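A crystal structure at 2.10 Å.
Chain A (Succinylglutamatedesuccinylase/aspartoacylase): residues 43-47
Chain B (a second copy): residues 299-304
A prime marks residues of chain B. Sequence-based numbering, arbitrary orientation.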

ATOM      1  N   ILE A  43      23.445 -11.956   5.547  1.00 26.36           N
ATOM      2  CA  ILE A  43      22.985 -12.538   6.791  1.00 25.04           C
ATOM      3  C   ILE A  43      24.244 -12.865   7.610  1.00 23.61           C
ATOM      4  O   ILE A  43      25.004 -13.758   7.246  1.00 22.56           O
ATOM      5  N   PRO A  44      24.470 -12.141   8.713  1.00 23.72           N
ATOM      6  CA  PRO A  44      25.670 -12.415   9.536  1.00 24.11           C
ATOM      7  C   PRO A  44      25.782 -13.848  10.118  1.00 24.45           C
ATOM      8  O   PRO A  44      24.828 -14.367  10.700  1.00 23.05           O
ATOM      9  N   ILE A  45      26.962 -14.451   9.936  1.00 25.90           N
ATOM     10  CA  ILE A  45      27.314 -15.781  10.488  1.00 27.60           C
ATOM     11  C   ILE A  45      28.761 -15.738  11.001  1.00 27.89           C
ATOM     12  O   ILE A  45      29.676 -15.334  10.258  1.00 28.05           O
ATOM     13  N   THR A  46      28.940 -16.111  12.276  1.00 27.69           N
ATOM     14  CA  THR A  46      30.241 -16.228  12.918  1.00 27.37           C
ATOM     15  C   THR A  46      30.374 -17.677  13.390  1.00 27.98           C
ATOM     16  O   THR A  46      29.434 -18.255  13.972  1.00 27.41           O
ATOM     17  N   VAL A  47      31.530 -18.275  13.100  1.00 29.22           N
ATOM     18  CA  VAL A  47      31.831 -19.650  13.528  1.00 29.69           C
ATOM     19  C   VAL A  47      33.177 -19.630  14.212  1.00 30.71           C
ATOM     20  O   VAL A  47      34.145 -19.034  13.691  1.00 31.17           O
TER
ATOM     21  N   PHE B 299      24.444  -2.814  16.079  1.00 22.84           N
ATOM     22  CA  PHE B 299      24.433  -2.966  14.627  1.00 24.09           C
ATOM     23  C   PHE B 299      24.393  -4.435  14.214  1.00 24.37           C
ATOM     24  O   PHE B 299      25.356  -4.985  13.727  1.00 24.72           O
ATOM     25  N   VAL B 300      23.227  -5.060  14.371  1.00 24.73           N
ATOM     26  CA  VAL B 300      23.117  -6.501  14.146  1.00 24.38           C
ATOM     27  C   VAL B 300      23.315  -6.927  12.702  1.00 25.35           C
ATOM     28  O   VAL B 300      23.525  -8.108  12.424  1.00 25.51           O
ATOM     29  N   GLU B 301      23.286  -5.943  11.808  1.00 25.94           N
ATOM     30  CA  GLU B 301      23.510  -6.129  10.395  1.00 27.49           C
ATOM     31  C   GLU B 301      24.982  -6.426  10.076  1.00 27.59           C
ATOM     32  O   GLU B 301      25.286  -6.987   9.026  1.00 26.75           O
ATOM     33  N   ASP B 302      25.865  -6.068  11.014  1.00 29.02           N
ATOM     34  CA  ASP B 302      27.324  -6.247  10.886  1.00 29.05           C
ATOM     35  C   ASP B 302      27.847  -7.368  11.750  1.00 29.70           C
ATOM     36  O   ASP B 302      27.422  -7.518  12.881  1.00 29.31           O
ATOM     37  N   VAL B 303      28.774  -8.153  11.214  1.00 31.76           N
ATOM     38  CA  VAL B 303      29.647  -8.952  12.054  1.00 33.00           C
ATOM     39  C   VAL B 303      30.678  -7.984  12.671  1.00 35.02           C
ATOM     40  O   VAL B 303      30.893  -6.882  12.148  1.00 35.20           O
ATOM     41  N   ASP B 304      31.287  -8.370  13.791  1.00 36.24           N
ATOM     42  CA  ASP B 304      32.411  -7.620  14.372  1.00 38.04           C
ATOM     43  C   ASP B 304      32.140  -6.193  14.936  1.00 37.85           C
ATOM     44  O   ASP B 304      32.743  -5.812  15.940  1.00 39.76           O
TER

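No direct hydrogen bond joins these two stretches; the polar link between them is a single water. The strand of chain A instead presents alternate side chains, Pro44 and Thr46, to an irregular segment of the second copy, while Ile43 and Ile45 point away, as the alternation of an extended chain requires.

Pro44 has more of its surface covered by the other stretch than any other residue here. Its CA-to-CB bond points toward the other stretch, and its compact ring is puckered C-gamma endo. Pro44 CB lies 3.7 Å from Val303′ CG1, an apolar contact between two small, branched or cyclic groups that pack closely without long flexible arms. The same ring brings Pro44 CG to 3.3 Å from the backbone O of Val300′. That carbonyl belongs to a type I β turn running from Phe299′ to Asp302′, closed by a hydrogen bond of 3.0 Å from Asp302′ N to Phe299′ O. Val300′ makes its closest contact with Pro44 through its backbone O, its CA-to-CB bond pointing sideways (chi1 m).

Beyond the turn, Val303′ (chi1 −65°, m) points toward the strand. Val303′ CG1 is the methyl that meets Pro44 and also lies 4.1 Å from Ile45 N and 4.1 Å from Thr46 OG1, so one β-branched residue spans three consecutive strand residues.

Thr46 (chi1 −56°, m) suits its place beside Val303′: it is short, and its hydroxyl can reach a water. Thr46 OG1 lies 3.0 Å from the oxygen of water 1, which in turn accepts a hydrogen bond from Asp304′ N, at 3.1 Å from that water oxygen. The water thus bridges a side chain to a backbone amide. The carboxylates of Asp302′ and Asp304′ take no part in this bridge; Asp302′ points away, and its OD1, like OD1 of Asp304′, is hydrogen-bonded elsewhere in the structure.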

ATOM      1  CB  ILE A  43      22.163 -13.840   6.561  1.00 25.26           C
ATOM      2  CG1 ILE A  43      21.112 -13.712   5.454  1.00 25.10           C
ATOM      3  CG2 ILE A  43      21.580 -14.391   7.917  1.00 25.14           C
ATOM      4  CD1 ILE A  43      19.808 -13.023   5.773  1.00 29.11           C
ATOM      5  CB  PRO A  44      25.603 -11.354  10.652  1.00 23.16           C
ATOM      6  CG  PRO A  44      24.220 -10.782  10.606  1.00 23.54           C
ATOM      7  CD  PRO A  44      23.675 -10.999   9.231  1.00 23.58           C
ATOM      8  CB  ILE A  45      27.310 -16.925   9.421  1.00 27.92           C
ATOM      9  CG1 ILE A  45      25.963 -17.095   8.743  1.00 29.26           C
ATOM     10  CG2 ILE A  45      27.761 -18.283  10.052  1.00 27.04           C
ATOM     11  CD1 ILE A  45      26.021 -18.054   7.526  1.00 29.64           C
ATOM     12  CB  THR A  46      30.411 -15.260  14.134  1.00 26.93           C
ATOM     13  OG1 THR A  46      30.171 -13.909  13.719  1.00 26.75           O
ATOM     14  CG2 THR A  46      31.849 -15.317  14.696  1.00 26.78           C
ATOM     15  CB  VAL A  47      31.798 -20.699  12.373  1.00 29.80           C
ATOM     16  CG1 VAL A  47      32.873 -20.409  11.325  1.00 31.56           C
ATOM     17  CG2 VAL A  47      31.978 -22.134  12.916  1.00 30.37           C
TER
ATOM     18  CB  PHE B 299      25.576  -2.129  13.962  1.00 23.88           C
ATOM     19  CG  PHE B 299      25.598  -0.698  14.458  1.00 26.25           C
ATOM     20  CD1 PHE B 299      24.627   0.214  14.018  1.00 27.27           C
ATOM     21  CD2 PHE B 299      26.515  -0.280  15.433  1.00 26.89           C
ATOM     22  CE1 PHE B 299      24.577   1.511  14.509  1.00 26.79           C
ATOM     23  CE2 PHE B 299      26.493   1.036  15.924  1.00 25.69           C
ATOM     24  CZ  PHE B 299      25.528   1.935  15.472  1.00 25.62           C
ATOM     25  CB  VAL B 300      21.863  -7.127  14.788  1.00 24.21           C
ATOM     26  CG1 VAL B 300      21.858  -6.818  16.258  1.00 21.97           C
ATOM     27  CG2 VAL B 300      20.539  -6.700  14.059  1.00 23.21           C
ATOM     28  CB  GLU B 301      23.017  -4.895   9.607  1.00 27.72           C
ATOM     29  CG  GLU B 301      23.725  -3.602   9.966  1.00 28.27           C
ATOM     30  CD  GLU B 301      23.003  -2.815  11.050  1.00 28.92           C
ATOM     31  OE1 GLU B 301      23.228  -1.581  11.092  1.00 33.02           O
ATOM     32  OE2 GLU B 301      22.203  -3.398  11.831  1.00 26.82           O
ATOM     33  CB  ASP B 302      28.055  -4.982  11.336  1.00 28.80           C
ATOM     34  CG  ASP B 302      27.889  -3.831  10.375  1.00 29.67           C
ATOM     35  OD1 ASP B 302      27.271  -4.007   9.312  1.00 28.71           O
ATOM     36  OD2 ASP B 302      28.389  -2.741  10.698  1.00 31.95           O
ATOM     37  CB  VAL B 303      30.311 -10.164  11.283  1.00 33.19           C
ATOM     38  CG1 VAL B 303      29.260 -11.183  10.834  1.00 31.13           C
ATOM     39  CG2 VAL B 303      31.224  -9.726  10.105  1.00 32.24           C
ATOM     40  CB  ASP B 304      33.608  -7.603  13.398  1.00 39.04           C
ATOM     41  CG  ASP B 304      34.308  -8.981  13.277  1.00 41.11           C
ATOM     42  OD1 ASP B 304      34.271  -9.766  14.251  1.00 42.69           O
ATOM     43  OD2 ASP B 304      34.923  -9.270  12.213  1.00 44.69           O
TER
HETATM   44  O   HOH W   1      30.862 -11.244  14.928  1.00 30.81           O